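Local coordinates for protein response regulator FixJ (Bradyrhizobium japonicum, PDB 5XSO) that acts, once activated by the oxygen sensor FixL, as a transcriptional response regulator that induces expression of the nitrogen-fixation genes nifA and fixK, at residues V19-D23 / A24-D28; D111-E114 / K115-D119. One frame throughout, in Å; residues are numbered along the deposited sequence.

Contact 1 of 2, residues V19-D23 / A24-D28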
ATOM      1  N   VAL A  19       2.857  11.787 -12.654  1.00 20.06           N
ATOM      2  CA  VAL A  19       3.884  12.813 -12.414  1.00 19.14           C
ATOM      3  C   VAL A  19       3.276  13.956 -11.611  1.00 20.41           C
ATOM      4  O   VAL A  19       2.243  14.520 -12.006  1.00 21.89           O
ATOM      5  CB  VAL A  19       4.448  13.341 -13.741  1.00 21.09           C
ATOM      6  CG1 VAL A  19       5.406  14.535 -13.508  1.00 18.06           C
ATOM      7  CG2 VAL A  19       5.190  12.208 -14.501  1.00 17.53           C
ATOM      8  N   ILE A  20       3.952  14.351 -10.530  1.00 20.06           N
ATOM      9  CA  ILE A  20       3.487  15.443  -9.681  1.00 21.46           C
ATOM     10  C   ILE A  20       4.616  16.447  -9.590  1.00 20.70           C
ATOM     11  O   ILE A  20       5.651  16.170  -8.958  1.00 19.66           O
ATOM     12  CB  ILE A  20       3.073  14.979  -8.280  1.00 25.95           C
ATOM     13  CG1 ILE A  20       2.009  13.875  -8.365  1.00 25.51           C
ATOM     14  CG2 ILE A  20       2.586  16.184  -7.503  1.00 24.20           C
ATOM     15  CD1 ILE A  20       1.679  13.247  -6.979  1.00 24.45           C
ATOM     16  N   ASP A  21       4.470  17.588 -10.271  1.00 21.38           N
ATOM     17  CA  ASP A  21       5.563  18.557 -10.251  1.00 20.89           C
ATOM     18  C   ASP A  21       4.985  19.918 -10.576  1.00 22.60           C
ATOM     19  O   ASP A  21       4.236  20.046 -11.535  1.00 23.35           O
ATOM     20  CB  ASP A  21       6.675  18.210 -11.249  1.00 20.11           C
ATOM     21  CG  ASP A  21       7.990  18.878 -10.902  1.00 27.15           C
ATOM     22  OD1 ASP A  21       8.011  20.103 -10.595  1.00 27.61           O
ATOM     23  OD2 ASP A  21       9.012  18.163 -10.885  1.00 22.69           O
ATOM     24  N   ASP A  22       5.274  20.913  -9.741  1.00 27.08           N
ATOM     25  CA  ASP A  22       4.710  22.205 -10.125  1.00 35.55           C
ATOM     26  C   ASP A  22       5.560  22.922 -11.176  1.00 36.27           C
ATOM     27  O   ASP A  22       5.153  23.981 -11.650  1.00 31.94           O
ATOM     28  CB  ASP A  22       4.505  23.090  -8.882  1.00 40.39           C
ATOM     29  CG  ASP A  22       5.792  23.495  -8.238  1.00 48.33           C
ATOM     30  OD1 ASP A  22       6.714  22.638  -8.118  1.00 36.22           O
ATOM     31  OD2 ASP A  22       5.871  24.677  -7.831  1.00 59.45           O
ATOM     32  N   ASP A  23       6.706  22.365 -11.574  1.00 29.57           N
ATOM     33  CA  ASP A  23       7.568  22.977 -12.592  1.00 24.82           C
ATOM     34  C   ASP A  23       7.159  22.513 -13.974  1.00 26.49           C
ATOM     35  O   ASP A  23       7.313  21.330 -14.308  1.00 24.71           O
ATOM     36  CB  ASP A  23       9.036  22.627 -12.341  1.00 26.14           C
ATOM     37  CG  ASP A  23       9.976  23.089 -13.492  1.00 39.35           C
ATOM     38  OD1 ASP A  23      11.202  22.997 -13.319  1.00 58.31           O
ATOM     39  OD2 ASP A  23       9.534  23.562 -14.535  1.00 52.06           O
ATOM     40  N   ALA A  24       6.700  23.463 -14.809  1.00 24.36           N
ATOM     41  CA  ALA A  24       6.248  23.126 -16.153  1.00 27.66           C
ATOM     42  C   ALA A  24       7.349  22.437 -16.970  1.00 23.28           C
ATOM     43  O   ALA A  24       7.073  21.497 -17.722  1.00 22.84           O
ATOM     44  CB  ALA A  24       5.760  24.400 -16.863  1.00 29.94           C
ATOM     45  N   ALA A  25       8.594  22.900 -16.853  1.00 24.38           N
ATOM     46  CA  ALA A  25       9.659  22.329 -17.690  1.00 28.76           C
ATOM     47  C   ALA A  25       9.994  20.901 -17.261  1.00 20.91           C
ATOM     48  O   ALA A  25      10.318  20.059 -18.108  1.00 20.56           O
ATOM     49  CB  ALA A  25      10.923  23.197 -17.625  1.00 35.36           C
ATOM     50  N   MET A  26       9.933  20.615 -15.947  1.00 19.98           N
ATOM     51  CA  MET A  26      10.053  19.219 -15.497  1.00 19.07           C
ATOM     52  C   MET A  26       8.928  18.363 -16.059  1.00 18.35           C
ATOM     53  O   MET A  26       9.179  17.255 -16.546  1.00 17.70           O
ATOM     54  CB  MET A  26      10.057  19.098 -13.965  1.00 19.21           C
ATOM     55  CG  MET A  26      11.326  19.704 -13.334  1.00 30.68           C
ATOM     56  SD  MET A  26      12.741  18.562 -13.609  1.00 28.66           S
ATOM     57  CE  MET A  26      12.031  16.965 -13.263  1.00 27.00           C
ATOM     58  N   ARG A  27       7.666  18.837 -15.934  1.00 19.15           N
ATOM     59  CA  ARG A  27       6.528  18.073 -16.463  1.00 19.45           C
ATOM     60  C   ARG A  27       6.720  17.787 -17.941  1.00 19.82           C
ATOM     61  O   ARG A  27       6.552  16.650 -18.383  1.00 19.36           O
ATOM     62  CB  ARG A  27       5.186  18.795 -16.234  1.00 21.18           C
ATOM     63  CG  ARG A  27       4.806  18.809 -14.697  1.00 22.24           C
ATOM     64  CD  ARG A  27       3.303  19.222 -14.489  1.00 27.93           C
ATOM     65  NE  ARG A  27       2.917  20.404 -15.264  1.00 31.15           N
ATOM     66  CZ  ARG A  27       3.060  21.659 -14.839  1.00 37.10           C
ATOM     67  NH1 ARG A  27       3.583  21.921 -13.643  1.00 30.42           N
ATOM     68  NH2 ARG A  27       2.669  22.656 -15.609  1.00 40.69           N
ATOM     69  N   ASP A  28       7.093  18.805 -18.720  1.00 20.92           N
ATOM     70  CA  ASP A  28       7.318  18.568 -20.148  1.00 21.62           C
ATOM     71  C   ASP A  28       8.427  17.550 -20.381  1.00 20.54           C
ATOM     72  O   ASP A  28       8.319  16.689 -21.263  1.00 20.67           O
ATOM     73  CB  ASP A  28       7.689  19.869 -20.885  1.00 23.31           C
ATOM     74  CG  ASP A  28       6.496  20.757 -21.169  1.00 24.88           C
ATOM     75  OD1 ASP A  28       5.347  20.294 -21.050  1.00 26.03           O
ATOM     76  OD2 ASP A  28       6.760  21.938 -21.471  1.00 27.21           O
TER
HETATM   77  O   HOH W   1       6.424  26.186 -14.028  1.00 37.00           O
HETATM   78  O   HOH W   2       3.017  25.146 -13.937  1.00 41.15           O

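Contact 2 of 2, residues D111-E114 / K115-D119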
ATOM      1  N   ASP A 111      12.185   5.091  -3.503  1.00 19.44           N
ATOM      2  CA  ASP A 111      13.563   5.535  -3.761  1.00 19.16           C
ATOM      3  C   ASP A 111      13.475   7.026  -4.118  1.00 18.23           C
ATOM      4  O   ASP A 111      12.376   7.587  -4.190  1.00 17.79           O
ATOM      5  CB  ASP A 111      14.188   4.649  -4.870  1.00 18.87           C
ATOM      6  CG  ASP A 111      15.724   4.561  -4.802  1.00 19.87           C
ATOM      7  OD1 ASP A 111      16.360   5.394  -4.136  1.00 20.69           O
ATOM      8  OD2 ASP A 111      16.321   3.671  -5.477  1.00 21.71           O
ATOM      9  N   PHE A 112      14.627   7.662  -4.355  1.00 18.11           N
ATOM     10  CA  PHE A 112      14.682   9.075  -4.682  1.00 17.51           C
ATOM     11  C   PHE A 112      15.697   9.275  -5.791  1.00 17.14           C
ATOM     12  O   PHE A 112      16.572   8.419  -6.031  1.00 17.71           O
ATOM     13  CB  PHE A 112      15.037   9.928  -3.441  1.00 18.38           C
ATOM     14  CG  PHE A 112      16.486   9.803  -3.050  1.00 19.23           C
ATOM     15  CD1 PHE A 112      17.413  10.737  -3.468  1.00 19.19           C
ATOM     16  CD2 PHE A 112      16.924   8.712  -2.295  1.00 20.25           C
ATOM     17  CE1 PHE A 112      18.765  10.603  -3.115  1.00 21.89           C
ATOM     18  CE2 PHE A 112      18.287   8.577  -1.953  1.00 21.17           C
ATOM     19  CZ  PHE A 112      19.206   9.496  -2.365  1.00 21.12           C
ATOM     20  N   LEU A 113      15.628  10.436  -6.438  1.00 16.59           N
ATOM     21  CA  LEU A 113      16.604  10.817  -7.449  1.00 16.58           C
ATOM     22  C   LEU A 113      17.070  12.229  -7.186  1.00 16.90           C
ATOM     23  O   LEU A 113      16.237  13.139  -7.080  1.00 16.56           O
ATOM     24  CB  LEU A 113      15.967  10.750  -8.886  1.00 15.81           C
ATOM     25  CG  LEU A 113      16.066   9.403  -9.582  1.00 34.94           C
ATOM     26  CD1 LEU A 113      15.383   9.383 -10.963  1.00 27.29           C
ATOM     27  CD2 LEU A 113      17.544   9.070  -9.750  1.00 38.09           C
ATOM     28  N   GLU A 114      18.378  12.425  -7.093  1.00 17.70           N
ATOM     29  CA  GLU A 114      18.912  13.775  -6.983  1.00 18.21           C
ATOM     30  C   GLU A 114      19.002  14.389  -8.365  1.00 17.98           C
ATOM     31  O   GLU A 114      19.660  13.821  -9.245  1.00 18.18           O
ATOM     32  CB  GLU A 114      20.301  13.781  -6.313  1.00 19.41           C
ATOM     33  CG  GLU A 114      20.799  15.210  -6.163  1.00 20.11           C
ATOM     34  CD  GLU A 114      22.218  15.301  -5.532  1.00 21.50           C
ATOM     35  OE1 GLU A 114      23.083  15.974  -6.081  1.00 22.22           O
ATOM     36  OE2 GLU A 114      22.390  14.721  -4.441  1.00 22.02           O
ATOM     37  N   LYS A 115      18.357  15.559  -8.559  1.00 17.81           N
ATOM     38  CA  LYS A 115      18.433  16.260  -9.839  1.00 17.92           C
ATOM     39  C   LYS A 115      19.786  16.950  -9.999  1.00 19.39           C
ATOM     40  O   LYS A 115      20.398  17.372  -9.014  1.00 19.83           O
ATOM     41  CB  LYS A 115      17.325  17.303  -9.938  1.00 17.71           C
ATOM     42  CG  LYS A 115      15.865  16.692  -9.824  1.00 17.87           C
ATOM     43  CD  LYS A 115      14.856  17.738  -9.370  1.00 24.93           C
ATOM     44  CE  LYS A 115      14.731  18.803 -10.436  1.00 38.68           C
ATOM     45  NZ  LYS A 115      13.657  19.780 -10.111  1.00 46.05           N
ATOM     46  N   PRO A 116      20.269  17.109 -11.233  1.00 19.56           N
ATOM     47  CA  PRO A 116      19.695  16.557 -12.477  1.00 19.03           C
ATOM     48  C   PRO A 116      19.993  15.062 -12.551  1.00 18.76           C
ATOM     49  O   PRO A 116      21.055  14.632 -12.091  1.00 19.45           O
ATOM     50  CB  PRO A 116      20.432  17.322 -13.569  1.00 23.03           C
ATOM     51  CG  PRO A 116      21.829  17.576 -12.947  1.00 24.35           C
ATOM     52  CD  PRO A 116      21.499  17.878 -11.468  1.00 20.94           C
ATOM     53  N   PHE A 117      19.097  14.278 -13.146  1.00 17.98           N
ATOM     54  CA  PHE A 117      19.324  12.846 -13.281  1.00 24.05           C
ATOM     55  C   PHE A 117      19.170  12.456 -14.753  1.00 18.13           C
ATOM     56  O   PHE A 117      18.496  13.136 -15.542  1.00 19.12           O
ATOM     57  CB  PHE A 117      18.359  12.043 -12.309  1.00 18.09           C
ATOM     58  CG  PHE A 117      16.896  12.341 -12.518  1.00 17.36           C
ATOM     59  CD1 PHE A 117      16.208  11.815 -13.621  1.00 15.82           C
ATOM     60  CD2 PHE A 117      16.234  13.187 -11.645  1.00 16.09           C
ATOM     61  CE1 PHE A 117      14.866  12.090 -13.819  1.00 19.42           C
ATOM     62  CE2 PHE A 117      14.879  13.485 -11.812  1.00 15.20           C
ATOM     63  CZ  PHE A 117      14.196  12.939 -12.910  1.00 14.93           C
ATOM     64  N   GLU A 118      19.738  11.315 -15.120  1.00 24.40           N
ATOM     65  CA  GLU A 118      19.609  10.813 -16.489  1.00 29.71           C
ATOM     66  C   GLU A 118      18.267  10.127 -16.716  1.00 28.68           C
ATOM     67  O   GLU A 118      17.716   9.499 -15.795  1.00 24.47           O
ATOM     68  CB  GLU A 118      20.732   9.828 -16.784  1.00 44.95           C
ATOM     69  CG  GLU A 118      22.133  10.397 -16.556  1.00 53.39           C
ATOM     70  CD  GLU A 118      22.600  11.317 -17.678  1.00 64.96           C
ATOM     71  OE1 GLU A 118      23.750  11.815 -17.612  1.00 74.76           O
ATOM     72  OE2 GLU A 118      21.825  11.539 -18.633  1.00 71.70           O
ATOM     73  N   ASP A 119      17.756  10.233 -17.958  1.00 25.76           N
ATOM     74  CA  ASP A 119      16.468   9.624 -18.323  1.00 24.34           C
ATOM     75  C   ASP A 119      16.446   8.151 -17.954  1.00 24.60           C
ATOM     76  O   ASP A 119      15.447   7.631 -17.427  1.00 18.99           O
ATOM     77  CB  ASP A 119      16.184   9.741 -19.842  1.00 24.98           C
ATOM     78  CG  ASP A 119      16.013  11.170 -20.335  1.00 25.72           C
ATOM     79  OD1 ASP A 119      16.050  12.097 -19.532  1.00 25.10           O
ATOM     80  OD2 ASP A 119      15.852  11.365 -21.574  1.00 26.28           O
TER

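Contact 1 of 2, residues V19-D23 / A24-D28
A chi1 of 172° in D23 turns CG away from its own amide and brings the carboxylate to the first turn of helix 24-36; R27, its chain bent at chi3 (-47°), curls back to the carbonyls of the loop 21-23. D23 is the N-cap. Its OD2 takes A25 N at 2.6 Å, from above the carboxylate plane, and M26 N only weakly at 3.3 Å, while D23 O receives R27 N in a nearly straight bond of 3.0 Å. The M26 side chain crosses that of D23 at about a right angle, its CG 3.3 Å from D23 OD1, and its CB lies 3.4 Å from D21 OD2. The guanidinium of R27 works on the backbone instead: NH1 donates to D21 O at 2.9 Å, with the oxygen close to the guanidinium plane, and NH2 donates to a water that reaches D22 O only weakly. An Asx turn, D21 OD1 accepting from D23 N at 2.8 Å, ties the acidic loop together from within. D21 and D22 probably belong to the receiver domain's magnesium site, with D65 and R67; the D23 cap and R27 tie their loop to the helix. The segment leads from strand 16-20, set between strands 40-44 and 61-65, into helix 24-36; R27 touches L43 and D45, D21 lies against D65 of strand 61-65, and M26 packs on M92 of strand 89-93.

Contact 2 of 2, residues D111-E114 / K115-D119
In the CheY-like receiver domain, the end of the edge strand 111-114 runs into the loop that carries the lysine K115 and the cis-proline P116, the Lys-Pro pair familiar from this family, and L113 and F117 pack together across that turn. The peptide between K115 and P116 is cis, which probably helps bring F117 back beside the strand. F117 has its CG between the backbone N and the carbonyl carbon (chi1 57°), which swings the ring toward L113. The leucine meets one face: L113 CD1 stands over the centre of the F117 ring, 3.7 Å from its centroid and 14° off the normal, a CH-pi contact. CB of L113 reaches F117 CD2 at 3.7 Å, and CD2 of L113 approaches F117 CB at 4.0 Å, so CB and CD1 of the leucine meet the ring while CD2 lies against the base of the phenylalanine. L122 of helix 119-138 touches both side chains, and M92 of strand 89-93 also packs on F117. The K115 side chain reaches the acidic site, where it comes near D65 and D21. The E114 chain is extended beyond CG, which lies against the K115 backbone, and E114 O sits at the edge of the F117 ring, near its plane, 3.8 Å from F117 CB.

From the N terminus, contact 1 comes first: strand 16-20 ends, the acidic loop turns, and helix 24-36 starts, within the unit that goes on to strand 40-44. Contact 2 opens well after it has closed, where strand 111-114 gives way to the loop before helix 119-138. The two are in series, neither nesting nor crossing, and each closes a short turn at the end of a strand of the same parallel sheet. The centres of contacts 1 and 2 lie about 14 Å apart. They meet where SD of M26 packs against CE of K115 at 3.8 Å, joining the start of helix 24-36 to the lysine loop beside D21 and D65.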